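Local structure of TENA/THI-4 protein (Shewanella denitrificans OS217, 3DDE) at residues A[111-121]-A[205-216]. The protein is of unknown function but adopts a heme oxygenase-like helical fold and may have oxidoreductase activity. Residues are numbered along the deposited sequence; the frame is centred on the assembly and turned at random.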
ATOM      1  N   LEU A 111      10.842 -13.413 -16.221  1.00 50.23           N
ATOM      2  CA  LEU A 111      10.127 -14.624 -16.611  1.00 49.93           C
ATOM      3  C   LEU A 111       8.977 -14.842 -15.589  1.00 50.07           C
ATOM      4  O   LEU A 111       9.028 -14.333 -14.457  1.00 49.57           O
ATOM      5  CB  LEU A 111      11.078 -15.840 -16.717  1.00 48.67           C
ATOM      6  CG  LEU A 111      12.137 -15.840 -17.855  1.00 47.64           C
ATOM      7  CD1 LEU A 111      13.095 -17.040 -17.773  1.00 45.70           C
ATOM      8  CD2 LEU A 111      11.470 -15.790 -19.209  1.00 46.40           C
ATOM      9  N   PRO A 112       7.930 -15.597 -15.978  1.00 50.25           N
ATOM     10  CA  PRO A 112       6.787 -15.774 -15.055  1.00 50.14           C
ATOM     11  C   PRO A 112       7.137 -16.311 -13.666  1.00 49.91           C
ATOM     12  O   PRO A 112       6.576 -15.846 -12.671  1.00 49.83           O
ATOM     13  CB  PRO A 112       5.879 -16.730 -15.808  1.00 49.73           C
ATOM     14  CG  PRO A 112       6.260 -16.506 -17.268  1.00 49.96           C
ATOM     15  CD  PRO A 112       7.719 -16.321 -17.238  1.00 49.45           C
ATOM     16  N   ALA A 113       8.067 -17.251 -13.583  1.00 49.52           N
ATOM     17  CA  ALA A 113       8.460 -17.804 -12.289  1.00 49.47           C
ATOM     18  C   ALA A 113       9.107 -16.731 -11.401  1.00 49.35           C
ATOM     19  O   ALA A 113       8.933 -16.731 -10.193  1.00 49.25           O
ATOM     20  CB  ALA A 113       9.417 -19.023 -12.488  1.00 48.14           C
ATOM     21  N   THR A 114       9.845 -15.813 -12.017  1.00 49.90           N
ATOM     22  CA  THR A 114      10.544 -14.749 -11.299  1.00 49.57           C
ATOM     23  C   THR A 114       9.533 -13.702 -10.821  1.00 50.02           C
ATOM     24  O   THR A 114       9.606 -13.230  -9.689  1.00 49.78           O
ATOM     25  CB  THR A 114      11.618 -14.105 -12.214  1.00 48.80           C
ATOM     26  OG1 THR A 114      12.405 -15.147 -12.803  1.00 48.26           O
ATOM     27  CG2 THR A 114      12.516 -13.135 -11.444  1.00 46.68           C
ATOM     28  N   GLU A 115       8.618 -13.327 -11.705  1.00 50.37           N
ATOM     29  CA  GLU A 115       7.540 -12.415 -11.360  1.00 50.83           C
ATOM     30  C   GLU A 115       6.738 -12.998 -10.177  1.00 50.40           C
ATOM     31  O   GLU A 115       6.327 -12.253  -9.274  1.00 49.24           O
ATOM     32  CB  GLU A 115       6.602 -12.230 -12.561  1.00 51.91           C
ATOM     33  CG  GLU A 115       5.735 -10.973 -12.501  1.00 53.49           C
ATOM     34  CD  GLU A 115       6.577  -9.727 -12.659  1.00 54.27           C
ATOM     35  OE1 GLU A 115       7.305  -9.590 -13.667  1.00 55.84           O
ATOM     36  OE2 GLU A 115       6.535  -8.884 -11.775  1.00 55.76           O
ATOM     37  N   THR A 116       6.532 -14.325 -10.199  1.00 49.22           N
ATOM     38  CA  THR A 116       5.813 -15.038  -9.138  1.00 49.26           C
ATOM     39  C   THR A 116       6.563 -14.979  -7.798  1.00 49.87           C
ATOM     40  O   THR A 116       5.934 -14.837  -6.754  1.00 51.17           O
ATOM     41  CB  THR A 116       5.511 -16.523  -9.534  1.00 49.22           C
ATOM     42  OG1 THR A 116       4.807 -16.555 -10.775  1.00 48.84           O
ATOM     43  CG2 THR A 116       4.679 -17.269  -8.448  1.00 47.67           C
ATOM     44  N   LEU A 117       7.890 -15.120  -7.812  1.00 49.90           N
ATOM     45  CA  LEU A 117       8.684 -15.008  -6.590  1.00 49.72           C
ATOM     46  C   LEU A 117       8.586 -13.580  -6.025  1.00 49.69           C
ATOM     47  O   LEU A 117       8.410 -13.404  -4.817  1.00 48.82           O
ATOM     48  CB  LEU A 117      10.163 -15.379  -6.842  1.00 49.62           C
ATOM     49  CG  LEU A 117      11.128 -15.188  -5.654  1.00 49.33           C
ATOM     50  CD1 LEU A 117      10.745 -16.012  -4.446  1.00 48.00           C
ATOM     51  CD2 LEU A 117      12.563 -15.480  -6.066  1.00 49.45           C
ATOM     52  N   ILE A 118       8.754 -12.585  -6.902  1.00 49.69           N
ATOM     53  CA  ILE A 118       8.696 -11.170  -6.542  1.00 49.39           C
ATOM     54  C   ILE A 118       7.374 -10.879  -5.823  1.00 50.28           C
ATOM     55  O   ILE A 118       7.385 -10.318  -4.739  1.00 51.51           O
ATOM     56  CB  ILE A 118       8.890 -10.250  -7.809  1.00 49.33           C
ATOM     57  CG1 ILE A 118      10.319 -10.374  -8.366  1.00 48.80           C
ATOM     58  CG2 ILE A 118       8.637  -8.788  -7.478  1.00 48.40           C
ATOM     59  CD1 ILE A 118      10.498  -9.876  -9.823  1.00 48.55           C
ATOM     60  N   ALA A 119       6.248 -11.291  -6.414  1.00 49.83           N
ATOM     61  CA  ALA A 119       4.928 -11.092  -5.819  1.00 50.04           C
ATOM     62  C   ALA A 119       4.834 -11.709  -4.424  1.00 50.22           C
ATOM     63  O   ALA A 119       4.325 -11.081  -3.500  1.00 50.02           O
ATOM     64  CB  ALA A 119       3.830 -11.690  -6.713  1.00 49.16           C
ATOM     65  N   TYR A 120       5.312 -12.944  -4.288  1.00 50.61           N
ATOM     66  CA  TYR A 120       5.267 -13.687  -3.028  1.00 50.15           C
ATOM     67  C   TYR A 120       6.005 -12.978  -1.910  1.00 50.17           C
ATOM     68  O   TYR A 120       5.467 -12.799  -0.825  1.00 51.03           O
ATOM     69  CB  TYR A 120       5.796 -15.119  -3.201  1.00 49.67           C
ATOM     70  CG  TYR A 120       5.785 -15.892  -1.892  1.00 49.32           C
ATOM     71  CD1 TYR A 120       4.587 -16.286  -1.321  1.00 49.08           C
ATOM     72  CD2 TYR A 120       6.968 -16.177  -1.205  1.00 48.85           C
ATOM     73  CE1 TYR A 120       4.550 -16.964  -0.116  1.00 48.76           C
ATOM     74  CE2 TYR A 120       6.942 -16.842   0.001  1.00 48.80           C
ATOM     75  CZ  TYR A 120       5.719 -17.237   0.536  1.00 49.20           C
ATOM     76  OH  TYR A 120       5.662 -17.916   1.718  1.00 49.25           O
ATOM     77  N   LEU A 121       7.218 -12.550  -2.197  1.00 51.28           N
ATOM     78  CA  LEU A 121       8.068 -11.840  -1.241  1.00 50.64           C
ATOM     79  C   LEU A 121       7.478 -10.506  -0.763  1.00 51.01           C
ATOM     80  O   LEU A 121       7.566 -10.200   0.431  1.00 51.78           O
ATOM     81  CB  LEU A 121       9.487 -11.645  -1.823  1.00 49.61           C
ATOM     82  CG  LEU A 121      10.346 -12.890  -2.064  1.00 48.59           C
ATOM     83  CD1 LEU A 121      11.688 -12.507  -2.639  1.00 48.24           C
ATOM     84  CD2 LEU A 121      10.541 -13.698  -0.806  1.00 48.43           C
ATOM     85  N   ASN A 205       8.497 -21.949   0.954  1.00 51.37           N
ATOM     86  CA  ASN A 205       7.864 -21.524  -0.281  1.00 50.75           C
ATOM     87  C   ASN A 205       8.762 -20.622  -1.078  1.00 50.74           C
ATOM     88  O   ASN A 205       8.819 -20.740  -2.288  1.00 51.97           O
ATOM     89  CB  ASN A 205       6.467 -20.912  -0.058  1.00 50.62           C
ATOM     90  CG  ASN A 205       5.619 -20.919  -1.335  1.00 51.09           C
ATOM     91  OD1 ASN A 205       5.381 -21.984  -1.934  1.00 52.02           O
ATOM     92  ND2 ASN A 205       5.154 -19.741  -1.756  1.00 50.61           N
ATOM     93  N   SER A 206       9.488 -19.726  -0.427  1.00 51.39           N
ATOM     94  CA  SER A 206      10.410 -18.852  -1.167  1.00 50.89           C
ATOM     95  C   SER A 206      11.468 -19.685  -1.917  1.00 50.96           C
ATOM     96  O   SER A 206      11.857 -19.325  -3.022  1.00 51.72           O
ATOM     97  CB  SER A 206      11.054 -17.794  -0.253  1.00 50.63           C
ATOM     98  OG  SER A 206      11.747 -18.393   0.830  1.00 51.11           O
ATOM     99  N   LEU A 207      11.910 -20.798  -1.332  1.00 51.04           N
ATOM    100  CA  LEU A 207      12.904 -21.674  -1.958  1.00 50.77           C
ATOM    101  C   LEU A 207      12.261 -22.508  -3.069  1.00 50.39           C
ATOM    102  O   LEU A 207      12.850 -22.683  -4.123  1.00 49.94           O
ATOM    103  CB  LEU A 207      13.590 -22.544  -0.893  1.00 50.65           C
ATOM    104  CG  LEU A 207      14.739 -23.472  -1.319  1.00 50.65           C
ATOM    105  CD1 LEU A 207      15.743 -22.779  -2.201  1.00 50.18           C
ATOM    106  CD2 LEU A 207      15.423 -24.071  -0.099  1.00 50.58           C
ATOM    107  N   VAL A 208      11.049 -23.011  -2.834  1.00 50.52           N
ATOM    108  CA  VAL A 208      10.281 -23.706  -3.883  1.00 49.92           C
ATOM    109  C   VAL A 208      10.100 -22.780  -5.106  1.00 50.16           C
ATOM    110  O   VAL A 208      10.309 -23.173  -6.262  1.00 49.21           O
ATOM    111  CB  VAL A 208       8.887 -24.159  -3.351  1.00 50.29           C
ATOM    112  CG1 VAL A 208       7.949 -24.573  -4.508  1.00 49.81           C
ATOM    113  CG2 VAL A 208       9.050 -25.298  -2.322  1.00 48.38           C
ATOM    114  N   LEU A 209       9.739 -21.527  -4.840  1.00 50.58           N
ATOM    115  CA  LEU A 209       9.523 -20.560  -5.920  1.00 50.52           C
ATOM    116  C   LEU A 209      10.817 -20.157  -6.639  1.00 50.62           C
ATOM    117  O   LEU A 209      10.807 -19.930  -7.848  1.00 49.96           O
ATOM    118  CB  LEU A 209       8.783 -19.335  -5.393  1.00 50.95           C
ATOM    119  CG  LEU A 209       7.338 -19.535  -4.948  1.00 50.06           C
ATOM    120  CD1 LEU A 209       6.745 -18.171  -4.674  1.00 48.66           C
ATOM    121  CD2 LEU A 209       6.474 -20.305  -5.982  1.00 49.15           C
ATOM    122  N   THR A 210      11.921 -20.081  -5.896  1.00 50.25           N
ATOM    123  CA  THR A 210      13.216 -19.787  -6.483  1.00 50.48           C
ATOM    124  C   THR A 210      13.643 -20.958  -7.389  1.00 50.58           C
ATOM    125  O   THR A 210      14.192 -20.741  -8.447  1.00 50.23           O
ATOM    126  CB  THR A 210      14.293 -19.505  -5.404  1.00 50.43           C
ATOM    127  OG1 THR A 210      13.839 -18.463  -4.530  1.00 49.19           O
ATOM    128  CG2 THR A 210      15.617 -19.070  -6.042  1.00 48.62           C
ATOM    129  N   ALA A 211      13.339 -22.189  -6.989  1.00 50.17           N
ATOM    130  CA  ALA A 211      13.661 -23.365  -7.808  1.00 50.19           C
ATOM    131  C   ALA A 211      12.904 -23.350  -9.136  1.00 50.29           C
ATOM    132  O   ALA A 211      13.442 -23.785 -10.136  1.00 50.31           O
ATOM    133  CB  ALA A 211      13.385 -24.658  -7.045  1.00 48.36           C
ATOM    134  N   ARG A 212      11.667 -22.846  -9.148  1.00 50.98           N
ATOM    135  CA  ARG A 212      10.883 -22.752 -10.379  1.00 50.81           C
ATOM    136  C   ARG A 212      11.533 -21.798 -11.389  1.00 50.80           C
ATOM    137  O   ARG A 212      11.266 -21.902 -12.577  1.00 50.95           O
ATOM    138  CB  ARG A 212       9.448 -22.292 -10.119  1.00 50.85           C
ATOM    139  CG  ARG A 212       8.612 -23.215  -9.187  1.00 51.74           C
ATOM    140  CD  ARG A 212       7.143 -23.207  -9.628  1.00 51.63           C
ATOM    141  NE  ARG A 212       6.786 -21.840  -9.797  1.00 52.98           N
ATOM    142  CZ  ARG A 212       5.979 -21.307 -10.705  1.00 52.13           C
ATOM    143  NH1 ARG A 212       5.351 -22.020 -11.608  1.00 50.73           N
ATOM    144  NH2 ARG A 212       5.844 -19.987 -10.685  1.00 52.18           N
ATOM    145  N   ILE A 213      12.346 -20.853 -10.911  1.00 50.46           N
ATOM    146  CA  ILE A 213      13.060 -19.932 -11.791  1.00 50.72           C
ATOM    147  C   ILE A 213      14.056 -20.716 -12.660  1.00 50.69           C
ATOM    148  O   ILE A 213      14.172 -20.467 -13.857  1.00 50.55           O
ATOM    149  CB  ILE A 213      13.769 -18.805 -10.986  1.00 50.91           C
ATOM    150  CG1 ILE A 213      12.730 -17.913 -10.276  1.00 50.70           C
ATOM    151  CG2 ILE A 213      14.646 -17.962 -11.887  1.00 50.04           C
ATOM    152  CD1 ILE A 213      13.335 -16.737  -9.470  1.00 49.89           C
ATOM    153  N   LEU A 214      14.747 -21.683 -12.056  1.00 51.13           N
ATOM    154  CA  LEU A 214      15.670 -22.576 -12.771  1.00 51.06           C
ATOM    155  C   LEU A 214      14.972 -23.333 -13.924  1.00 50.90           C
ATOM    156  O   LEU A 214      15.558 -23.540 -14.994  1.00 50.49           O
ATOM    157  CB  LEU A 214      16.265 -23.588 -11.796  1.00 51.20           C
ATOM    158  CG  LEU A 214      17.213 -23.082 -10.710  1.00 51.51           C
ATOM    159  CD1 LEU A 214      17.557 -24.197  -9.702  1.00 51.18           C
ATOM    160  CD2 LEU A 214      18.463 -22.541 -11.362  1.00 51.41           C
ATOM    161  N   ASP A 215      13.721 -23.734 -13.691  1.00 50.97           N
ATOM    162  CA  ASP A 215      12.888 -24.418 -14.688  1.00 50.87           C
ATOM    163  C   ASP A 215      12.523 -23.483 -15.844  1.00 50.16           C
ATOM    164  O   ASP A 215      12.555 -23.879 -17.004  1.00 49.95           O
ATOM    165  CB  ASP A 215      11.599 -24.954 -14.045  1.00 52.11           C
ATOM    166  CG  ASP A 215      11.861 -25.917 -12.898  1.00 53.09           C
ATOM    167  OD1 ASP A 215      12.932 -26.576 -12.894  1.00 54.22           O
ATOM    168  OD2 ASP A 215      10.978 -26.019 -12.007  1.00 54.36           O
ATOM    169  N   ASP A 216      12.144 -22.250 -15.534  1.00 50.17           N
ATOM    170  CA  ASP A 216      11.871 -21.261 -16.592  1.00 50.92           C
ATOM    171  C   ASP A 216      13.131 -20.922 -17.364  1.00 50.41           C
ATOM    172  O   ASP A 216      13.104 -20.811 -18.594  1.00 50.69           O
ATOM    173  CB  ASP A 216      11.270 -19.960 -16.033  1.00 51.17           C
ATOM    174  CG  ASP A 216       9.784 -20.034 -15.864  1.00 50.94           C
ATOM    175  OD1 ASP A 216       9.229 -21.131 -16.009  1.00 51.29           O
ATOM    176  OD2 ASP A 216       9.173 -18.989 -15.587  1.00 50.75           O
TER
HETATM  177  O   HOH W   1       8.394 -19.072  -8.833  1.00 30.97           O
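Leu117 of helix 112-126 drops as a knob into a hole formed by Ser206, Leu209, Thr210 and Ile213 on helix 193-223, which runs nearly antiparallel to it (163° between segment axes). Its CB only approaches Leu209 and Ile213; the methyls make the close contacts. With CG anti to the backbone N (chi1 175°), CD1 leans toward helix 193-223 while CD2 branches alongside it. CD1 meets Leu209 CB at 4.0 Å and faces the Ser206 carbonyl, whereas CD2 touches Ile213 CD1 at 3.7 Å and packs on the Thr210 hydroxyl, itself tied back to Ser206 O.

Toward the start of helix 112-126, Asp216 takes the amide of Ala113 on the syn side of its carboxylate (N to OD2 2.9 Å), somewhat out of plane. A water donates to Ala113 O and Leu209 O and accepts from Arg212 NH2. At the far end, Asn205 ND2 stands 3.3 Å above the Tyr120 ring plane, toward the rim, and donates to Thr116 of the second subunit.

This largely buried pairing within the helical bundle thus combines a leucine knob in a mixed apolar and polar hole with a water bridge and an aspartate-to-amide bond: the carboxylate probably favours the start of the neighbouring helix, and Asn205 carries the contact into the subunit interface.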